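Side-chain contacts in sugar-binding transport ATP-binding protein (PDB 1V43), which probably binds and hydrolyses ATP to power sugar uptake, as the ATPase subunit of an archaeal ABC transporter: residues E117-K120 / R121-A125; V362-K365 / D366-K369; T33-D36 / G37-L40. One frame throughout, in Å; residues are numbered along the deposited sequence.

Contact 1 of 3, residues E117-K120 / R121-A125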
ATOM      1  N   GLU A 117     -16.565 -34.888 -21.779  1.00 65.62           N
ATOM      2  CA  GLU A 117     -16.755 -34.437 -20.409  1.00 61.11           C
ATOM      3  C   GLU A 117     -15.803 -33.257 -20.255  1.00 52.80           C
ATOM      4  O   GLU A 117     -16.131 -32.246 -19.635  1.00 48.45           O
ATOM      5  CB  GLU A 117     -16.385 -35.555 -19.428  1.00 65.64           C
ATOM      6  CG  GLU A 117     -16.656 -35.234 -17.966  1.00 66.74           C
ATOM      7  CD  GLU A 117     -18.126 -34.961 -17.693  1.00 76.57           C
ATOM      8  OE1 GLU A 117     -18.964 -35.826 -18.031  1.00 79.47           O
ATOM      9  OE2 GLU A 117     -18.446 -33.886 -17.139  1.00 78.50           O
ATOM     10  N   ILE A 118     -14.624 -33.404 -20.849  1.00 49.94           N
ATOM     11  CA  ILE A 118     -13.597 -32.376 -20.816  1.00 49.24           C
ATOM     12  C   ILE A 118     -14.103 -31.090 -21.441  1.00 50.49           C
ATOM     13  O   ILE A 118     -13.803 -29.998 -20.956  1.00 48.65           O
ATOM     14  CB  ILE A 118     -12.337 -32.815 -21.589  1.00 50.05           C
ATOM     15  CG1 ILE A 118     -11.709 -34.022 -20.905  1.00 54.03           C
ATOM     16  CG2 ILE A 118     -11.331 -31.666 -21.666  1.00 48.64           C
ATOM     17  CD1 ILE A 118     -10.416 -34.473 -21.544  1.00 52.42           C
ATOM     18  N   ASP A 119     -14.875 -31.217 -22.518  1.00 48.41           N
ATOM     19  CA  ASP A 119     -15.388 -30.035 -23.189  1.00 42.82           C
ATOM     20  C   ASP A 119     -16.465 -29.331 -22.382  1.00 39.62           C
ATOM     21  O   ASP A 119     -16.532 -28.103 -22.385  1.00 33.99           O
ATOM     22  CB  ASP A 119     -15.943 -30.373 -24.563  1.00 39.84           C
ATOM     23  CG  ASP A 119     -16.167 -29.127 -25.410  1.00 40.90           C
ATOM     24  OD1 ASP A 119     -15.174 -28.567 -25.921  1.00 36.03           O
ATOM     25  OD2 ASP A 119     -17.327 -28.698 -25.543  1.00 31.77           O
ATOM     26  N   LYS A 120     -17.313 -30.098 -21.701  1.00 37.57           N
ATOM     27  CA  LYS A 120     -18.370 -29.501 -20.891  1.00 39.90           C
ATOM     28  C   LYS A 120     -17.787 -28.689 -19.726  1.00 41.08           C
ATOM     29  O   LYS A 120     -18.226 -27.570 -19.467  1.00 39.28           O
ATOM     30  CB  LYS A 120     -19.299 -30.575 -20.320  1.00 44.30           C
ATOM     31  CG  LYS A 120     -20.406 -29.989 -19.453  1.00 49.72           C
ATOM     32  CD  LYS A 120     -21.222 -31.053 -18.747  1.00 62.08           C
ATOM     33  CE  LYS A 120     -22.410 -30.428 -18.018  1.00 66.87           C
ATOM     34  NZ  LYS A 120     -22.005 -29.404 -17.012  1.00 72.83           N
ATOM     35  N   ARG A 121     -16.805 -29.264 -19.033  1.00 37.89           N
ATOM     36  CA  ARG A 121     -16.156 -28.614 -17.891  1.00 38.72           C
ATOM     37  C   ARG A 121     -15.372 -27.364 -18.297  1.00 38.64           C
ATOM     38  O   ARG A 121     -15.475 -26.320 -17.635  1.00 37.08           O
ATOM     39  CB  ARG A 121     -15.209 -29.596 -17.196  1.00 43.55           C
ATOM     40  CG  ARG A 121     -15.884 -30.859 -16.704  1.00 48.95           C
ATOM     41  CD  ARG A 121     -14.855 -31.940 -16.406  1.00 62.99           C
ATOM     42  NE  ARG A 121     -14.406 -31.933 -15.018  1.00 72.27           N
ATOM     43  CZ  ARG A 121     -15.176 -32.267 -13.986  1.00 77.59           C
ATOM     44  NH1 ARG A 121     -16.437 -32.635 -14.186  1.00 77.24           N
ATOM     45  NH2 ARG A 121     -14.684 -32.239 -12.755  1.00 72.89           N
ATOM     46  N   VAL A 122     -14.580 -27.472 -19.369  1.00 32.04           N
ATOM     47  CA  VAL A 122     -13.800 -26.332 -19.857  1.00 28.64           C
ATOM     48  C   VAL A 122     -14.735 -25.161 -20.158  1.00 25.82           C
ATOM     49  O   VAL A 122     -14.472 -24.043 -19.739  1.00 28.59           O
ATOM     50  CB  VAL A 122     -12.970 -26.695 -21.126  1.00 30.82           C
ATOM     51  CG1 VAL A 122     -12.327 -25.448 -21.727  1.00 25.09           C
ATOM     52  CG2 VAL A 122     -11.875 -27.667 -20.755  1.00 28.40           C
ATOM     53  N   ARG A 123     -15.839 -25.431 -20.853  1.00 28.36           N
ATOM     54  CA  ARG A 123     -16.828 -24.402 -21.181  1.00 28.50           C
ATOM     55  C   ARG A 123     -17.379 -23.785 -19.892  1.00 31.08           C
ATOM     56  O   ARG A 123     -17.484 -22.559 -19.767  1.00 25.49           O
ATOM     57  CB  ARG A 123     -17.989 -25.004 -21.988  1.00 30.38           C
ATOM     58  CG  ARG A 123     -17.673 -25.301 -23.465  1.00 39.34           C
ATOM     59  CD  ARG A 123     -18.803 -26.106 -24.143  1.00 34.88           C
ATOM     60  NE  ARG A 123     -18.575 -26.302 -25.574  1.00 34.25           N
ATOM     61  CZ  ARG A 123     -19.123 -25.561 -26.537  1.00 35.45           C
ATOM     62  NH1 ARG A 123     -19.945 -24.568 -26.233  1.00 22.36           N
ATOM     63  NH2 ARG A 123     -18.842 -25.808 -27.808  1.00 31.06           N
ATOM     64  N   TRP A 124     -17.726 -24.643 -18.935  1.00 28.88           N
ATOM     65  CA  TRP A 124     -18.269 -24.199 -17.647  1.00 29.33           C
ATOM     66  C   TRP A 124     -17.264 -23.300 -16.903  1.00 25.10           C
ATOM     67  O   TRP A 124     -17.604 -22.203 -16.474  1.00 31.48           O
ATOM     68  CB  TRP A 124     -18.621 -25.434 -16.806  1.00 30.57           C
ATOM     69  CG  TRP A 124     -18.865 -25.184 -15.328  1.00 32.02           C
ATOM     70  CD1 TRP A 124     -20.010 -24.705 -14.744  1.00 34.64           C
ATOM     71  CD2 TRP A 124     -17.956 -25.463 -14.254  1.00 32.61           C
ATOM     72  NE1 TRP A 124     -19.868 -24.675 -13.371  1.00 31.98           N
ATOM     73  CE2 TRP A 124     -18.621 -25.135 -13.043  1.00 35.46           C
ATOM     74  CE3 TRP A 124     -16.644 -25.962 -14.195  1.00 27.28           C
ATOM     75  CZ2 TRP A 124     -18.017 -25.292 -11.786  1.00 29.55           C
ATOM     76  CZ3 TRP A 124     -16.042 -26.116 -12.939  1.00 29.77           C
ATOM     77  CH2 TRP A 124     -16.734 -25.784 -11.755  1.00 30.77           C
ATOM     78  N   ALA A 125     -16.023 -23.759 -16.781  1.00 25.74           N
ATOM     79  CA  ALA A 125     -14.996 -22.991 -16.090  1.00 26.50           C
ATOM     80  C   ALA A 125     -14.696 -21.694 -16.826  1.00 23.57           C
ATOM     81  O   ALA A 125     -14.565 -20.643 -16.210  1.00 22.86           O
ATOM     82  CB  ALA A 125     -13.709 -23.824 -15.950  1.00 18.92           C
TER

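Contact 2 of 3, residues V362-K365 / D366-K369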
ATOM      1  N   VAL A 362      -6.751  -1.977  25.470  1.00 40.33           N
ATOM      2  CA  VAL A 362      -5.793  -2.074  26.564  1.00 37.63           C
ATOM      3  C   VAL A 362      -5.294  -3.516  26.581  1.00 37.40           C
ATOM      4  O   VAL A 362      -6.090  -4.444  26.657  1.00 45.31           O
ATOM      5  CB  VAL A 362      -6.450  -1.784  27.931  1.00 42.31           C
ATOM      6  CG1 VAL A 362      -5.369  -1.772  29.021  1.00 34.39           C
ATOM      7  CG2 VAL A 362      -7.215  -0.463  27.888  1.00 39.39           C
ATOM      8  N   PHE A 363      -3.985  -3.711  26.496  1.00 36.16           N
ATOM      9  CA  PHE A 363      -3.430  -5.059  26.494  1.00 35.26           C
ATOM     10  C   PHE A 363      -2.483  -5.272  27.683  1.00 40.83           C
ATOM     11  O   PHE A 363      -1.707  -4.380  28.047  1.00 38.55           O
ATOM     12  CB  PHE A 363      -2.648  -5.324  25.192  1.00 38.25           C
ATOM     13  CG  PHE A 363      -3.397  -4.967  23.928  1.00 38.58           C
ATOM     14  CD1 PHE A 363      -3.476  -3.644  23.497  1.00 30.61           C
ATOM     15  CD2 PHE A 363      -4.010  -5.959  23.159  1.00 42.20           C
ATOM     16  CE1 PHE A 363      -4.154  -3.311  22.315  1.00 31.96           C
ATOM     17  CE2 PHE A 363      -4.694  -5.642  21.976  1.00 32.03           C
ATOM     18  CZ  PHE A 363      -4.763  -4.313  21.558  1.00 38.77           C
ATOM     19  N   ASP A 364      -2.550  -6.450  28.290  1.00 39.27           N
ATOM     20  CA  ASP A 364      -1.659  -6.770  29.398  1.00 44.19           C
ATOM     21  C   ASP A 364      -0.253  -6.603  28.848  1.00 43.20           C
ATOM     22  O   ASP A 364       0.044  -7.100  27.769  1.00 47.85           O
ATOM     23  CB  ASP A 364      -1.863  -8.216  29.841  1.00 45.94           C
ATOM     24  CG  ASP A 364      -0.904  -8.623  30.938  1.00 39.60           C
ATOM     25  OD1 ASP A 364       0.306  -8.745  30.658  1.00 44.23           O
ATOM     26  OD2 ASP A 364      -1.367  -8.809  32.080  1.00 44.72           O
ATOM     27  N   LYS A 365       0.618  -5.921  29.579  1.00 47.30           N
ATOM     28  CA  LYS A 365       1.972  -5.692  29.084  1.00 50.79           C
ATOM     29  C   LYS A 365       2.851  -6.933  28.982  1.00 54.42           C
ATOM     30  O   LYS A 365       3.789  -6.966  28.179  1.00 55.44           O
ATOM     31  CB  LYS A 365       2.697  -4.642  29.939  1.00 55.67           C
ATOM     32  CG  LYS A 365       4.061  -4.284  29.366  1.00 59.23           C
ATOM     33  CD  LYS A 365       4.865  -3.331  30.228  1.00 62.05           C
ATOM     34  CE  LYS A 365       6.293  -3.234  29.691  1.00 61.57           C
ATOM     35  NZ  LYS A 365       7.221  -2.475  30.575  1.00 71.91           N
ATOM     36  N   ASP A 366       2.568  -7.954  29.784  1.00 51.09           N
ATOM     37  CA  ASP A 366       3.388  -9.156  29.734  1.00 50.40           C
ATOM     38  C   ASP A 366       2.933 -10.168  28.698  1.00 48.43           C
ATOM     39  O   ASP A 366       3.731 -10.609  27.873  1.00 48.83           O
ATOM     40  CB  ASP A 366       3.453  -9.818  31.111  1.00 54.11           C
ATOM     41  CG  ASP A 366       4.109  -8.931  32.146  1.00 57.64           C
ATOM     42  OD1 ASP A 366       5.209  -8.403  31.867  1.00 56.53           O
ATOM     43  OD2 ASP A 366       3.525  -8.758  33.237  1.00 59.96           O
ATOM     44  N   THR A 367       1.653 -10.536  28.742  1.00 47.61           N
ATOM     45  CA  THR A 367       1.110 -11.508  27.791  1.00 49.01           C
ATOM     46  C   THR A 367       0.702 -10.846  26.461  1.00 49.04           C
ATOM     47  O   THR A 367       0.639 -11.507  25.426  1.00 47.93           O
ATOM     48  CB  THR A 367      -0.117 -12.237  28.381  1.00 49.00           C
ATOM     49  OG1 THR A 367      -1.228 -11.335  28.438  1.00 39.95           O
ATOM     50  CG2 THR A 367       0.177 -12.730  29.802  1.00 46.37           C
ATOM     51  N   GLU A 368       0.452  -9.538  26.504  1.00 47.28           N
ATOM     52  CA  GLU A 368       0.036  -8.750  25.341  1.00 43.90           C
ATOM     53  C   GLU A 368      -1.367  -9.122  24.886  1.00 45.06           C
ATOM     54  O   GLU A 368      -1.757  -8.847  23.750  1.00 46.09           O
ATOM     55  CB  GLU A 368       1.029  -8.894  24.171  1.00 43.92           C
ATOM     56  CG  GLU A 368       2.386  -8.239  24.438  1.00 39.80           C
ATOM     57  CD  GLU A 368       3.272  -8.125  23.210  1.00 43.23           C
ATOM     58  OE1 GLU A 368       3.193  -8.998  22.319  1.00 48.04           O
ATOM     59  OE2 GLU A 368       4.072  -7.165  23.144  1.00 45.34           O
ATOM     60  N   LYS A 369      -2.124  -9.746  25.783  1.00 43.09           N
ATOM     61  CA  LYS A 369      -3.489 -10.145  25.483  1.00 39.46           C
ATOM     62  C   LYS A 369      -4.432  -9.025  25.854  1.00 41.24           C
ATOM     63  O   LYS A 369      -4.219  -8.309  26.840  1.00 36.06           O
ATOM     64  CB  LYS A 369      -3.861 -11.426  26.234  1.00 43.25           C
ATOM     65  CG  LYS A 369      -2.987 -12.611  25.824  1.00 54.09           C
ATOM     66  CD  LYS A 369      -3.588 -13.944  26.210  1.00 60.37           C
ATOM     67  CE  LYS A 369      -2.722 -15.083  25.694  1.00 69.03           C
ATOM     68  NZ  LYS A 369      -3.373 -16.411  25.874  1.00 76.52           N
TER

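Contact 3 of 3, residues T33-D36 / G37-L40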
ATOM      1  N   THR A  33     -11.321 -25.465  12.586  1.00 26.83           N
ATOM      2  CA  THR A  33     -12.467 -26.050  11.911  1.00 31.89           C
ATOM      3  C   THR A  33     -12.890 -25.063  10.822  1.00 31.76           C
ATOM      4  O   THR A  33     -13.500 -24.033  11.103  1.00 40.66           O
ATOM      5  CB  THR A  33     -13.636 -26.304  12.875  1.00 27.41           C
ATOM      6  OG1 THR A  33     -13.223 -27.224  13.888  1.00 32.71           O
ATOM      7  CG2 THR A  33     -14.804 -26.898  12.138  1.00 29.94           C
ATOM      8  N   ILE A  34     -12.523 -25.381   9.584  1.00 29.47           N
ATOM      9  CA  ILE A  34     -12.834 -24.564   8.415  1.00 26.28           C
ATOM     10  C   ILE A  34     -14.211 -24.941   7.883  1.00 23.78           C
ATOM     11  O   ILE A  34     -14.401 -26.039   7.378  1.00 28.79           O
ATOM     12  CB  ILE A  34     -11.748 -24.774   7.349  1.00 22.80           C
ATOM     13  CG1 ILE A  34     -10.405 -24.339   7.951  1.00 22.64           C
ATOM     14  CG2 ILE A  34     -12.035 -23.935   6.129  1.00 18.12           C
ATOM     15  CD1 ILE A  34      -9.214 -24.878   7.272  1.00 21.43           C
ATOM     16  N   LYS A  35     -15.170 -24.022   7.985  1.00 23.95           N
ATOM     17  CA  LYS A  35     -16.541 -24.313   7.569  1.00 24.60           C
ATOM     18  C   LYS A  35     -16.740 -24.617   6.091  1.00 29.00           C
ATOM     19  O   LYS A  35     -16.066 -24.050   5.223  1.00 27.44           O
ATOM     20  CB  LYS A  35     -17.483 -23.192   8.041  1.00 34.69           C
ATOM     21  CG  LYS A  35     -17.412 -22.979   9.573  1.00 36.83           C
ATOM     22  CD  LYS A  35     -18.347 -21.890  10.089  1.00 44.22           C
ATOM     23  CE  LYS A  35     -18.020 -21.533  11.549  1.00 29.36           C
ATOM     24  NZ  LYS A  35     -18.944 -20.499  12.108  1.00 52.24           N
ATOM     25  N   ASP A  36     -17.647 -25.550   5.813  1.00 22.20           N
ATOM     26  CA  ASP A  36     -17.936 -25.936   4.442  1.00 30.24           C
ATOM     27  C   ASP A  36     -18.357 -24.710   3.642  1.00 25.92           C
ATOM     28  O   ASP A  36     -19.250 -23.976   4.033  1.00 21.03           O
ATOM     29  CB  ASP A  36     -19.046 -27.000   4.384  1.00 33.22           C
ATOM     30  CG  ASP A  36     -20.354 -26.516   4.985  1.00 45.46           C
ATOM     31  OD1 ASP A  36     -20.383 -26.232   6.203  1.00 50.84           O
ATOM     32  OD2 ASP A  36     -21.353 -26.416   4.238  1.00 53.05           O
ATOM     33  N   GLY A  37     -17.676 -24.492   2.527  1.00 25.25           N
ATOM     34  CA  GLY A  37     -17.993 -23.369   1.681  1.00 17.88           C
ATOM     35  C   GLY A  37     -17.472 -22.011   2.096  1.00 18.79           C
ATOM     36  O   GLY A  37     -17.803 -21.033   1.435  1.00 20.37           O
ATOM     37  N   GLU A  38     -16.684 -21.900   3.164  1.00 17.38           N
ATOM     38  CA  GLU A  38     -16.207 -20.560   3.510  1.00 22.12           C
ATOM     39  C   GLU A  38     -14.869 -20.267   2.841  1.00 21.93           C
ATOM     40  O   GLU A  38     -14.212 -21.156   2.316  1.00 20.91           O
ATOM     41  CB  GLU A  38     -16.066 -20.344   5.026  1.00 15.93           C
ATOM     42  CG  GLU A  38     -14.842 -20.991   5.675  1.00 23.19           C
ATOM     43  CD  GLU A  38     -14.655 -20.597   7.142  1.00 26.53           C
ATOM     44  OE1 GLU A  38     -13.999 -21.367   7.878  1.00 27.58           O
ATOM     45  OE2 GLU A  38     -15.142 -19.521   7.566  1.00 28.41           O
ATOM     46  N   PHE A  39     -14.507 -18.994   2.848  1.00 17.58           N
ATOM     47  CA  PHE A  39     -13.251 -18.542   2.285  1.00 18.41           C
ATOM     48  C   PHE A  39     -12.412 -18.200   3.501  1.00 20.34           C
ATOM     49  O   PHE A  39     -12.627 -17.170   4.126  1.00 19.30           O
ATOM     50  CB  PHE A  39     -13.467 -17.284   1.437  1.00 20.26           C
ATOM     51  CG  PHE A  39     -12.339 -16.990   0.505  1.00 25.21           C
ATOM     52  CD1 PHE A  39     -12.557 -16.931  -0.867  1.00 17.97           C
ATOM     53  CD2 PHE A  39     -11.052 -16.808   0.985  1.00 22.55           C
ATOM     54  CE1 PHE A  39     -11.513 -16.701  -1.738  1.00 18.97           C
ATOM     55  CE2 PHE A  39     -10.000 -16.574   0.112  1.00 20.26           C
ATOM     56  CZ  PHE A  39     -10.232 -16.520  -1.252  1.00 20.27           C
ATOM     57  N   LEU A  40     -11.499 -19.080   3.879  1.00 22.62           N
ATOM     58  CA  LEU A  40     -10.670 -18.792   5.036  1.00 22.38           C
ATOM     59  C   LEU A  40      -9.290 -18.328   4.609  1.00 21.66           C
ATOM     60  O   LEU A  40      -8.626 -19.002   3.835  1.00 17.85           O
ATOM     61  CB  LEU A  40     -10.511 -20.022   5.921  1.00 19.72           C
ATOM     62  CG  LEU A  40      -9.468 -19.823   7.036  1.00 26.95           C
ATOM     63  CD1 LEU A  40     -10.019 -18.871   8.109  1.00 19.55           C
ATOM     64  CD2 LEU A  40      -9.108 -21.164   7.657  1.00 30.79           C
TER

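Contact 1 of 3, residues E117-K120 / R121-A125
I118 and V122 meet on the packed flank of helix 115-128, one turn apart. Their CG2 methyls lie 4.1 Å from each other, and both side chains also rest on A105 of helix 100-105. V122 reaches Y101 of the same helix as well. The backbone beneath is regular. R121 N, V122 N, R123 N and W124 N each bond to the carbonyl oxygen four residues back; the bond from R121 N to E117 O measures 3.1 Å.

The more open flank carries charge. D119 OD2 takes a short salt bridge of 2.7 Å from R123 NE. The donor comes to the syn side of the carboxylate, and the oxygen sits at the guanidinium edge, near its plane. The two flat groups are nevertheless turned 61° apart. CG of R123 is anti to its carbonyl carbon (chi1 -76°), and the chain then runs extended to NE, one turn back beside D119. The other oxygen, D119 OD1, is hydrogen-bonded to Y101 OH, so this carboxylate ties both to its own helix and to helix 100-105.

The pair E117 and R121 is looser. E117 OE2 stands 3.8 Å from R121 NH1, a long salt bridge. R121 NH1 has a second acid partner in E159. These i to i+4 pairs, apolar on one flank and charged on another, are typical of an amphipathic surface helix, here within the ABC ATPase domain.

Contact 2 of 3, residues V362-K365 / D366-K369
This contact is the turn at the end of strand 361-364, a strand of an antiparallel sheet in the C-terminal OB-like region. The chain returns from the turn to pair with V362 through I371 and V372. D364 makes an Asx turn to D366 N, and the same oxygen also accepts T367 N. T367 adds an ST turn.

D366 N lies 2.6 Å from D364 OD1 and meets it nearly along the C-O axis. T367 N lies 2.9 Å from D364 OD1 and comes from above the carboxylate plane, 41° out of it. CG of D364 is anti to its own backbone N (chi1 177°), which places the carboxylate beside the chain that follows. The second oxygen, D364 OD2, bonds to Y279 OH. That bond and the two N-H groups fix the rotation of the carboxylate.

The negative end of D366 is close by, with its OD2 4.1 Å from D364 OD1. The two N-H donors and Y279 would probably ease this repulsion.

The backbone closes the turn. D364 N bonds to K369 O at 2.9 Å, and E368 N makes a weak bond to D364 O. E368 has positive phi (69°), which helps the chain double back. F363 packs at the base of the turn. Its ring edge faces K369 C, and the ring also touches V236 and A239 of helix 236-241. K365 extends away from the turn to a salt bridge with E251. T367 OG1 packs against D364 CB. In the ST turn it accepts K369 N, with T367 OG1 and K369 N 3.2 Å apart.

Contact 3 of 3, residues T33-D36 / G37-L40
Strand 24-34 and strand 39-43 are joined by a type II beta turn from K35 to E38. The short segments run 139° apart. E38 N bonds to K35 O at 3.0 Å and closes the turn. G37 sits at its third position with positive phi (79°), where a CB would be jammed against D36 O.

E38 folds back over the turn. Its CG lies between the backbone N and the carbonyl carbon (chi1 76°), and from there the chain extends to K35. E38 OE1 accepts K35 N at 2.9 Å, from above the carboxylate plane. The same oxygen lies 3.7 Å from I34 CG2. R211 also makes a salt bridge to E38 OE1, and its NH1 bonds to T33 O.

Farther from the turn, I34 and L40 cross at about a right angle. I34 CG1 and L40 CD2 are 3.4 Å apart, tighter than usual for two carbons. I34 also packs on T194 and I196, and L40 on A213.

The buried carboxylate of E38 is thus met by a backbone N-H and by an arginine. Both would probably stabilise its negative charge at the turn between the two strands.

In the fold
Contacts 1 and 3 lie in the ABC ATPase domain, and contact 2 lies in the C-terminal OB-like region. None of the three touches another. The centres of contacts 1 and 3 are about 26 Å apart, and their nearest atoms about 14 Å. Contact 2 is about 30 Å from contact 3 between centres. Contacts 1 and 2 stand on opposite sides of the chain's centre, about 54 Å apart between centres. Contact 3 is the one near the nucleotide site. It leads into strand 39-43, which the P-loop follows, and the side chain of L40 is about 10 Å from that of K50, an ATP-binding residue. No ATP is bound to this chain in the model.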